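Local coordinates for GCN5-related N-acetyltransferase (Brucella melitensis biovar Abortus, PDB 4J3G), which probably transfers an acetyl group from acetyl-coenzyme A to an amine, possibly the N-terminal alanine of a ribosomal protein, at residues R27-A32 and F74-A79; N47-W52 and F172-D177; T122-L127 and A152-Q157. All coordinates share one frame; numbering follows the deposited sequence. Where two conformers were deposited one is given.

Contact 1: residues R27-A32 and F74-A79; sequences RHATEA and FPVLVA
The imidazole of H28 is covered on one face by a methyl group of L77. CD2 of L77 sits 4.0 Å from the centroid of the H28 ring and 13° off its normal, a CH-pi contact in which the leucine meets the middle of the ring. The two side chains run side by side in the same direction. At the ring's edge, in its plane, a water lies 2.7 Å from H28 ND1; the same water accepts from V76 N, so it ties the imidazole to the neighbouring backbone and would restrain its rotation. The H28 ring also reaches E130 through a weak hydrogen bond at NE2. Beneath these side chains runs the antiparallel pairing of strand 25-28, an outermost strand of the mixed GNAT sheet, with strand 76-81. R27 and V78 form a hydrogen-bonded pair: V78 N gives a nearly straight bond (172°) to R27 O at 2.7 Å, and R27 N returns one to V78 O at 3.1 Å. H28 and L77 follow as a non-hydrogen-bonded pair, and the bond from A29 N to V76 O, 2.9 Å, carries the pairing just past the end of the first strand. On the face bearing R27 and V78, a chi1 of 62° puts R27 CG between its backbone N and carbonyl carbon, and the extended chain then lays the guanidinium over V78 CG2, 3.6 Å from R27 NH1. Salt bridges to D33 and E80 hold that guanidinium, and its NH1 also donates to the H28 carbonyl oxygen. A29 CB touches both valines, 3.8 Å from V76 CG1 and from V78 CG1. V76 packs on W65 and L66 of helix 59-72, whereas L77 packs on L127 of helix 119-133.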
loop_
_atom_site.group_PDB
_atom_site.type_symbol
_atom_site.label_atom_id
_atom_site.label_comp_id
_atom_site.label_asym_id
_atom_site.label_seq_id
_atom_site.Cartn_x
_atom_site.Cartn_y
_atom_site.Cartn_z
ATOM N N ARG A 27 -12.341 5.230 -24.306
ATOM C CA ARG A 27 -11.382 4.478 -25.105
ATOM C C ARG A 27 -10.045 4.463 -24.407
ATOM O O ARG A 27 -9.838 5.169 -23.401
ATOM C CB ARG A 27 -11.210 5.135 -26.503
ATOM C CG ARG A 27 -10.654 6.550 -26.447
ATOM C CD ARG A 27 -10.356 7.157 -27.814
ATOM N NE ARG A 27 -10.007 8.580 -27.706
ATOM C CZ ARG A 27 -8.810 9.055 -27.332
ATOM N NH1 ARG A 27 -7.820 8.243 -27.002
ATOM N NH2 ARG A 27 -8.615 10.365 -27.261
ATOM N N HIS A 28 -9.122 3.668 -24.924
ATOM C CA HIS A 28 -7.798 3.600 -24.348
ATOM C C HIS A 28 -6.982 4.822 -24.699
ATOM O O HIS A 28 -7.104 5.349 -25.805
ATOM C CB HIS A 28 -7.055 2.371 -24.813
ATOM C CG HIS A 28 -7.623 1.101 -24.279
ATOM N ND1 HIS A 28 -7.121 0.478 -23.161
ATOM C CD2 HIS A 28 -8.674 0.355 -24.686
ATOM C CE1 HIS A 28 -7.830 -0.607 -22.906
ATOM N NE2 HIS A 28 -8.783 -0.702 -23.813
ATOM N N ALA A 29 -6.136 5.251 -23.759
ATOM C CA ALA A 29 -5.282 6.422 -23.949
ATOM C C ALA A 29 -4.187 6.136 -24.960
ATOM O O ALA A 29 -3.611 5.053 -24.976
ATOM C CB ALA A 29 -4.633 6.834 -22.624
ATOM N N THR A 30 -3.865 7.142 -25.747
ATOM C CA THR A 30 -2.725 7.069 -26.665
ATOM C C THR A 30 -1.726 8.137 -26.276
ATOM O O THR A 30 -2.019 8.994 -25.445
ATOM C CB THR A 30 -3.180 7.304 -28.128
ATOM O OG1 THR A 30 -3.708 8.636 -28.249
ATOM C CG2 THR A 30 -4.259 6.308 -28.504
ATOM N N GLU A 31 -0.577 8.116 -26.933
ATOM C CA GLU A 31 0.457 9.100 -26.729
ATOM C C GLU A 31 -0.063 10.513 -27.014
ATOM O O GLU A 31 0.335 11.453 -26.353
ATOM C CB GLU A 31 1.663 8.771 -27.615
ATOM C CG GLU A 31 2.944 9.511 -27.250
ATOM C CD GLU A 31 3.639 8.974 -25.996
ATOM O OE1 GLU A 31 3.122 8.060 -25.332
ATOM O OE2 GLU A 31 4.721 9.500 -25.667
ATOM N N ALA A 32 -0.946 10.637 -28.009
ATOM C CA ALA A 32 -1.642 11.907 -28.333
ATOM C C ALA A 32 -2.422 12.548 -27.184
ATOM O O ALA A 32 -2.682 13.771 -27.199
ATOM C CB ALA A 32 -2.588 11.666 -29.499
ATOM N N PHE A 74 -1.579 -2.913 -17.750
ATOM C CA PHE A 74 -2.589 -2.197 -17.004
ATOM C C PHE A 74 -3.247 -1.144 -17.894
ATOM O O PHE A 74 -2.551 -0.323 -18.499
ATOM C CB PHE A 74 -1.955 -1.553 -15.771
ATOM C CG PHE A 74 -1.334 -2.543 -14.815
ATOM C CD1 PHE A 74 -2.044 -3.672 -14.402
ATOM C CD2 PHE A 74 -0.054 -2.367 -14.358
ATOM C CE1 PHE A 74 -1.471 -4.606 -13.515
ATOM C CE2 PHE A 74 0.528 -3.263 -13.471
ATOM C CZ PHE A 74 -0.176 -4.375 -13.031
ATOM N N PRO A 75 -4.581 -1.174 -17.986
ATOM C CA PRO A 75 -5.339 -0.250 -18.843
ATOM C C PRO A 75 -5.258 1.197 -18.384
ATOM O O PRO A 75 -5.174 1.469 -17.163
ATOM C CB PRO A 75 -6.781 -0.691 -18.663
ATOM C CG PRO A 75 -6.808 -1.472 -17.432
ATOM C CD PRO A 75 -5.471 -2.093 -17.258
ATOM N N VAL A 76 -5.195 2.090 -19.351
ATOM C CA VAL A 76 -5.488 3.496 -19.118
ATOM C C VAL A 76 -6.629 3.928 -20.046
ATOM O O VAL A 76 -6.483 3.913 -21.245
ATOM C CB VAL A 76 -4.278 4.424 -19.338
ATOM C CG1 VAL A 76 -4.688 5.829 -18.955
ATOM C CG2 VAL A 76 -3.056 3.984 -18.530
ATOM N N LEU A 77 -7.752 4.332 -19.455
ATOM C CA LEU A 77 -8.922 4.757 -20.185
ATOM C C LEU A 77 -9.042 6.283 -20.160
ATOM O O LEU A 77 -8.757 6.948 -19.114
ATOM C CB LEU A 77 -10.189 4.159 -19.582
ATOM C CG LEU A 77 -10.165 2.640 -19.490
ATOM C CD1 LEU A 77 -11.477 2.148 -18.907
ATOM C CD2 LEU A 77 -9.869 2.008 -20.844
ATOM N N VAL A 78 -9.529 6.851 -21.272
ATOM C CA VAL A 78 -9.888 8.258 -21.279
ATOM C C VAL A 78 -11.359 8.448 -21.634
ATOM O O VAL A 78 -11.953 7.630 -22.352
ATOM C CB VAL A 78 -9.010 9.088 -22.243
ATOM C CG1 VAL A 78 -7.561 9.050 -21.810
ATOM C CG2 VAL A 78 -9.128 8.591 -23.670
ATOM N N ALA A 79 -11.941 9.515 -21.108
ATOM C CA ALA A 79 -13.257 9.928 -21.515
ATOM C C ALA A 79 -13.120 11.141 -22.430
ATOM O O ALA A 79 -12.495 12.141 -22.061
ATOM C CB ALA A 79 -14.090 10.262 -20.310
HETATM O O HOH W 1 -4.762 1.146 -21.978
#

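Contact 2: residues N47-W52 and F172-D177; sequences NTLAIW and FGRWLD. With EDO (1,2-ethanediol), chain G.
The indole of W52 and the side chain of L176 make the close part of this contact, lying antiparallel and overlapping along their lengths. W52 CG stands beside the backbone N (chi1 -63°), and chi2 of -6° turns the indole alongside the leucine. L176 CD1 lies 3.8 Å from the centroid of the five-membered ring of W52, 16° off its normal, as a CH-pi contact, and L176 CB follows at 3.7 Å from W52 CZ2. The far rim of the indole meets strand backbone: D177 O approaches W52 CH2 to 3.6 Å near the ring plane. A 1,2-ethanediol, probably from the crystallisation liquor, covers the face opposite L176, its C1 3.5 Å from W52 NE1. The ring nitrogen donates to L49 O at 2.8 Å, a bent bond that links the indole to the backbone three residues earlier and should limit its rotation. That loop follows helix 34-47 in the GNAT fold, and T48 opens it with an ST turn, its OG1 accepting from A50 N and also hydrogen-bonded to A44 O of the helix. Here it packs against the start of strand 174-184. F100 of the second subunit also meets the W52 ring, placing the indole at the subunit interface. Packing is looser toward the outer end, where L49 spreads its two methyls between three partners. CD2 touches the F172 ring obliquely, 3.8 Å from F172 CD2; CD1 stands over a face of the R174 guanidinium and no nearer than 4.2 Å to L176 CD2. F172 and R174 are exposed, and no hydrogen bond joins the two segments.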
loop_
_atom_site.group_PDB
_atom_site.type_symbol
_atom_site.label_atom_id
_atom_site.label_comp_id
_atom_site.label_asym_id
_atom_site.label_seq_id
_atom_site.Cartn_x
_atom_site.Cartn_y
_atom_site.Cartn_z
ATOM N N ASN A 47 -5.041 21.354 -6.853
ATOM C CA ASN A 47 -6.357 21.901 -6.465
ATOM C C ASN A 47 -7.274 20.944 -5.704
ATOM O O ASN A 47 -8.441 21.258 -5.500
ATOM C CB ASN A 47 -7.110 22.367 -7.703
ATOM C CG ASN A 47 -6.422 23.517 -8.376
ATOM O OD1 ASN A 47 -5.919 24.403 -7.710
ATOM N ND2 ASN A 47 -6.336 23.473 -9.679
ATOM N N THR A 48 -6.784 19.764 -5.344
ATOM C CA THR A 48 -7.677 18.766 -4.711
ATOM C C THR A 48 -6.954 17.899 -3.714
ATOM O O THR A 48 -5.719 17.814 -3.696
ATOM C CB THR A 48 -8.318 17.816 -5.766
ATOM O OG1 THR A 48 -7.382 16.804 -6.140
ATOM C CG2 THR A 48 -8.767 18.572 -7.017
ATOM N N LEU A 49 -7.754 17.139 -2.964
ATOM C CA LEU A 49 -7.221 16.064 -2.108
ATOM C C LEU A 49 -7.382 14.651 -2.705
ATOM O O LEU A 49 -7.329 13.647 -1.990
ATOM C CB LEU A 49 -7.875 16.140 -0.738
ATOM C CG LEU A 49 -7.840 17.494 -0.066
ATOM C CD1 LEU A 49 -8.717 17.475 1.179
ATOM C CD2 LEU A 49 -6.393 17.876 0.253
ATOM N N ALA A 50 -7.504 14.567 -4.020
ATOM C CA ALA A 50 -7.581 13.277 -4.742
ATOM C C ALA A 50 -6.244 12.565 -5.020
ATOM O O ALA A 50 -6.218 11.395 -5.338
ATOM C CB ALA A 50 -8.308 13.489 -6.056
ATOM N N ILE A 51 -5.165 13.306 -5.034
ATOM C CA ILE A 51 -3.866 12.777 -5.231
ATOM C C ILE A 51 -3.117 13.428 -4.084
ATOM O O ILE A 51 -3.197 14.626 -3.923
ATOM C CB ILE A 51 -3.213 13.234 -6.566
ATOM C CG1 ILE A 51 -4.052 12.775 -7.760
ATOM C CG2 ILE A 51 -1.804 12.648 -6.705
ATOM C CD1 ILE A 51 -3.386 12.935 -9.117
ATOM N N TRP A 52 -2.413 12.618 -3.286
ATOM C CA TRP A 52 -1.613 13.127 -2.154
ATOM C C TRP A 52 -0.148 13.231 -2.538
ATOM O O TRP A 52 0.762 12.672 -1.890
ATOM C CB TRP A 52 -1.801 12.260 -0.912
ATOM C CG TRP A 52 -3.220 12.257 -0.407
ATOM C CD1 TRP A 52 -4.256 13.001 -0.869
ATOM C CD2 TRP A 52 -3.751 11.444 0.659
ATOM N NE1 TRP A 52 -5.410 12.705 -0.157
ATOM C CE2 TRP A 52 -5.119 11.747 0.778
ATOM C CE3 TRP A 52 -3.204 10.483 1.500
ATOM C CZ2 TRP A 52 -5.936 11.146 1.734
ATOM C CZ3 TRP A 52 -4.008 9.886 2.432
ATOM C CH2 TRP A 52 -5.360 10.207 2.535
ATOM N N PHE A 172 -1.091 20.141 1.994
ATOM C CA PHE A 172 -1.460 21.499 2.368
ATOM C C PHE A 172 -1.355 21.705 3.876
ATOM O O PHE A 172 -2.167 22.458 4.491
ATOM C CB PHE A 172 -2.893 21.820 1.904
ATOM C CG PHE A 172 -3.124 21.616 0.438
ATOM C CD1 PHE A 172 -2.208 22.079 -0.527
ATOM C CD2 PHE A 172 -4.278 21.012 0.019
ATOM C CE1 PHE A 172 -2.465 21.914 -1.882
ATOM C CE2 PHE A 172 -4.538 20.822 -1.334
ATOM C CZ PHE A 172 -3.638 21.273 -2.283
ATOM N N GLY A 173 -0.401 21.003 4.494
ATOM C CA GLY A 173 -0.151 21.095 5.925
ATOM C C GLY A 173 -1.164 20.381 6.802
ATOM O O GLY A 173 -1.115 20.489 8.025
ATOM N N ARG A 174 -2.071 19.628 6.199
ATOM C CA ARG A 174 -3.144 18.966 6.942
ATOM C C ARG A 174 -2.883 17.477 7.000
ATOM O O ARG A 174 -2.459 16.909 5.980
ATOM C CB ARG A 174 -4.472 19.170 6.212
ATOM C CG ARG A 174 -4.952 20.583 6.212
ATOM C CD ARG A 174 -5.841 20.856 5.021
ATOM N NE ARG A 174 -7.091 20.089 5.047
ATOM C CZ ARG A 174 -8.141 20.368 4.267
ATOM N NH1 ARG A 174 -8.101 21.395 3.399
ATOM N NH2 ARG A 174 -9.232 19.618 4.349
ATOM N N TRP A 175 -3.161 16.840 8.146
ATOM C CA TRP A 175 -3.236 15.368 8.175
ATOM C C TRP A 175 -4.551 14.957 7.561
ATOM O O TRP A 175 -5.569 15.591 7.800
ATOM C CB TRP A 175 -3.135 14.766 9.572
ATOM C CG TRP A 175 -1.851 15.091 10.307
ATOM C CD1 TRP A 175 -1.742 15.864 11.432
ATOM C CD2 TRP A 175 -0.523 14.668 9.988
ATOM N NE1 TRP A 175 -0.440 15.944 11.835
ATOM C CE2 TRP A 175 0.335 15.226 10.966
ATOM C CE3 TRP A 175 0.034 13.877 8.981
ATOM C CZ2 TRP A 175 1.721 15.014 10.965
ATOM C CZ3 TRP A 175 1.421 13.666 8.995
ATOM C CH2 TRP A 175 2.242 14.248 9.970
ATOM N N LEU A 176 -4.509 13.870 6.794
ATOM C CA LEU A 176 -5.613 13.382 6.003
ATOM C C LEU A 176 -5.854 11.897 6.283
ATOM O O LEU A 176 -4.895 11.112 6.499
ATOM C CB LEU A 176 -5.275 13.519 4.531
ATOM C CG LEU A 176 -5.066 14.966 4.036
ATOM C CD1 LEU A 176 -4.557 14.917 2.632
ATOM C CD2 LEU A 176 -6.332 15.796 4.171
ATOM N N ASP A 177 -7.115 11.505 6.187
ATOM C CA ASP A 177 -7.560 10.162 6.506
ATOM C C ASP A 177 -7.842 9.406 5.234
ATOM O O ASP A 177 -8.469 9.941 4.300
ATOM C CB ASP A 177 -8.844 10.207 7.382
ATOM C CG ASP A 177 -8.617 10.838 8.719
ATOM O OD1 ASP A 177 -7.436 11.085 9.127
ATOM O OD2 ASP A 177 -9.657 11.109 9.361
HETATM C C1 EDO G . -6.407 9.996 -2.139
HETATM O O1 EDO G . -7.251 9.674 -3.263
HETATM C C2 EDO G . -5.483 8.837 -1.820
HETATM O O2 EDO G . -4.349 8.983 -2.642
#

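Contact 3: residues T122-L127 and A152-Q157; sequences TLLAEL and ALHRSQ
L124 reaches from helix 119-133 to the end of helix 148-156, bringing together two helices of the GNAT fold separated along the chain by strand 138-144. Its CB points toward the second helix, and chi1 of -177° sets CG opposite the backbone N, carrying the branch toward that helix. CG comes within 4.0 Å of Q157 CG. Beyond it one methyl does most of the work: L124 CD2 is 3.5 Å from L153 CD2, 3.6 Å from Q157 CG and 3.9 Å from H154 CA, so a single methyl touches L153, H154 and Q157. The same methyl lies over one face of the H154 ring, 4.1 Å from its centroid and 17° off the normal, a CH-pi contact offset toward the rim. The imidazole is kept in place by ND1, which bonds to S150 O one turn earlier, and by F159, whose ring meets it edge to face. L153 and Q157 both run antiparallel to the leucine that they touch. Q157 is the first residue beyond the helix; its bend at chi2 (-59°) curls the chain back beside the leucine, and its end lies near A125. Contact is confined to these few residues and is mainly methyl packing, and no hydrogen bond joins the two segments. Behind L124 the first helix rests on the sheet, with L124 and L127 both against L106 of strand 103-110. Next to the contact, S156 OG donates to L153 O at 2.6 Å.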
loop_
_atom_site.group_PDB
_atom_site.type_symbol
_atom_site.label_atom_id
_atom_site.label_comp_id
_atom_site.label_asym_id
_atom_site.label_seq_id
_atom_site.Cartn_x
_atom_site.Cartn_y
_atom_site.Cartn_z
ATOM N N THR A 122 -18.918 6.836 -15.184
ATOM C CA THR A 122 -18.806 6.131 -16.478
ATOM C C THR A 122 -17.392 5.496 -16.663
ATOM O O THR A 122 -17.237 4.372 -17.164
ATOM C CB THR A 122 -19.041 7.108 -17.655
ATOM O OG1 THR A 122 -20.349 7.722 -17.541
ATOM C CG2 THR A 122 -18.954 6.402 -18.996
ATOM N N LEU A 123 -16.363 6.266 -16.331
ATOM C CA LEU A 123 -15.023 5.740 -16.319
ATOM C C LEU A 123 -14.855 4.532 -15.379
ATOM O O LEU A 123 -14.219 3.539 -15.763
ATOM C CB LEU A 123 -14.032 6.819 -15.933
ATOM C CG LEU A 123 -13.712 7.812 -17.039
ATOM C CD1 LEU A 123 -13.054 9.037 -16.437
ATOM C CD2 LEU A 123 -12.848 7.167 -18.109
ATOM N N LEU A 124 -15.363 4.638 -14.143
ATOM C CA LEU A 124 -15.229 3.561 -13.167
ATOM C C LEU A 124 -15.894 2.318 -13.715
ATOM O O LEU A 124 -15.323 1.201 -13.690
ATOM C CB LEU A 124 -15.891 3.966 -11.838
ATOM C CG LEU A 124 -15.786 2.991 -10.689
ATOM C CD1 LEU A 124 -14.337 2.609 -10.455
ATOM C CD2 LEU A 124 -16.413 3.573 -9.412
ATOM N N ALA A 125 -17.109 2.497 -14.252
ATOM C CA ALA A 125 -17.825 1.352 -14.757
ATOM C C ALA A 125 -17.038 0.630 -15.839
ATOM O O ALA A 125 -17.017 -0.596 -15.868
ATOM C CB ALA A 125 -19.210 1.736 -15.259
ATOM N N GLU A 126 -16.418 1.366 -16.745
ATOM C CA GLU A 126 -15.683 0.724 -17.844
ATOM C C GLU A 126 -14.372 0.103 -17.362
ATOM O O GLU A 126 -13.980 -0.991 -17.791
ATOM C CB GLU A 126 -15.412 1.715 -18.973
ATOM C CG GLU A 126 -14.765 1.062 -20.204
ATOM C CD GLU A 126 -15.456 -0.223 -20.687
ATOM O OE1 GLU A 126 -16.734 -0.282 -20.744
ATOM O OE2 GLU A 126 -14.710 -1.160 -21.049
ATOM N N LEU A 127 -13.701 0.776 -16.433
ATOM C CA LEU A 127 -12.484 0.212 -15.870
ATOM C C LEU A 127 -12.746 -1.124 -15.165
ATOM O O LEU A 127 -11.931 -2.047 -15.252
ATOM C CB LEU A 127 -11.860 1.178 -14.867
ATOM C CG LEU A 127 -10.370 0.947 -14.555
ATOM C CD1 LEU A 127 -9.528 1.059 -15.813
ATOM C CD2 LEU A 127 -9.876 1.968 -13.536
ATOM N N ALA A 152 -19.708 7.615 -2.390
ATOM C CA ALA A 152 -21.042 7.227 -2.911
ATOM C C ALA A 152 -20.930 6.736 -4.383
ATOM O O ALA A 152 -21.630 5.802 -4.800
ATOM C CB ALA A 152 -21.992 8.409 -2.801
ATOM N N LEU A 153 -20.069 7.393 -5.159
ATOM C CA LEU A 153 -19.849 7.009 -6.549
ATOM C C LEU A 153 -19.327 5.564 -6.610
ATOM O O LEU A 153 -19.854 4.725 -7.345
ATOM C CB LEU A 153 -18.898 8.026 -7.234
ATOM C CG LEU A 153 -18.511 7.936 -8.717
ATOM C CD1 LEU A 153 -18.073 9.302 -9.270
ATOM C CD2 LEU A 153 -17.396 6.943 -8.900
ATOM N N HIS A 154 -18.275 5.276 -5.841
ATOM C CA HIS A 154 -17.744 3.918 -5.783
ATOM C C HIS A 154 -18.773 2.942 -5.232
ATOM O O HIS A 154 -18.943 1.883 -5.764
ATOM C CB HIS A 154 -16.449 3.870 -4.965
ATOM C CG HIS A 154 -15.256 4.441 -5.678
ATOM N ND1 HIS A 154 -15.074 5.792 -5.854
ATOM C CD2 HIS A 154 -14.155 3.841 -6.191
ATOM C CE1 HIS A 154 -13.935 6.001 -6.498
ATOM N NE2 HIS A 154 -13.348 4.837 -6.692
ATOM N N ARG A 155 -19.485 3.324 -4.181
ATOM C CA ARG A 155 -20.505 2.452 -3.627
ATOM C C ARG A 155 -21.580 2.075 -4.650
ATOM O O ARG A 155 -22.057 0.969 -4.648
ATOM C CB ARG A 155 -21.151 3.076 -2.393
ATOM C CG ARG A 155 -22.065 2.117 -1.676
ATOM C CD ARG A 155 -22.075 2.263 -0.162
ATOM N NE ARG A 155 -22.007 3.637 0.364
ATOM C CZ ARG A 155 -21.310 3.999 1.453
ATOM N NH1 ARG A 155 -20.522 3.129 2.092
ATOM N NH2 ARG A 155 -21.337 5.264 1.877
ATOM N N SER A 156 -21.913 3.016 -5.522
ATOM C CA SER A 156 -22.902 2.785 -6.579
ATOM C C SER A 156 -22.496 1.700 -7.551
ATOM O O SER A 156 -23.350 1.084 -8.226
ATOM C CB SER A 156 -23.267 4.102 -7.331
ATOM O OG SER A 156 -22.269 4.499 -8.308
ATOM N N GLN A 157 -21.200 1.431 -7.618
ATOM C CA GLN A 157 -20.679 0.410 -8.491
ATOM C C GLN A 157 -20.326 -0.878 -7.736
ATOM O O GLN A 157 -19.702 -1.760 -8.301
ATOM C CB GLN A 157 -19.408 0.942 -9.180
ATOM C CG GLN A 157 -19.639 2.139 -10.073
ATOM C CD GLN A 157 -20.625 1.785 -11.134
ATOM O OE1 GLN A 157 -20.427 0.815 -11.862
ATOM N NE2 GLN A 157 -21.723 2.514 -11.198
#

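All three contacts belong to one GNAT domain and gather around its mixed sheet. Contact 1 lies at the outermost strand 25-28, and contact 2 on the other side of the chain's centre at strand 174-184, their centres about 26 Å apart. Contact 3 joins two helices, its centre about 17 Å from that of contact 1 and about 22 Å from that of contact 2. Only contacts 1 and 3 touch: L77 CD1 is 3.6 Å from L127 N, where helix 119-133 covers strand 76-81. Along the chain, contacts 1 and 2 interlock, whereas contact 3 falls wholly between the two segments of contact 2. Early and late parts of the chain are thereby drawn into one domain.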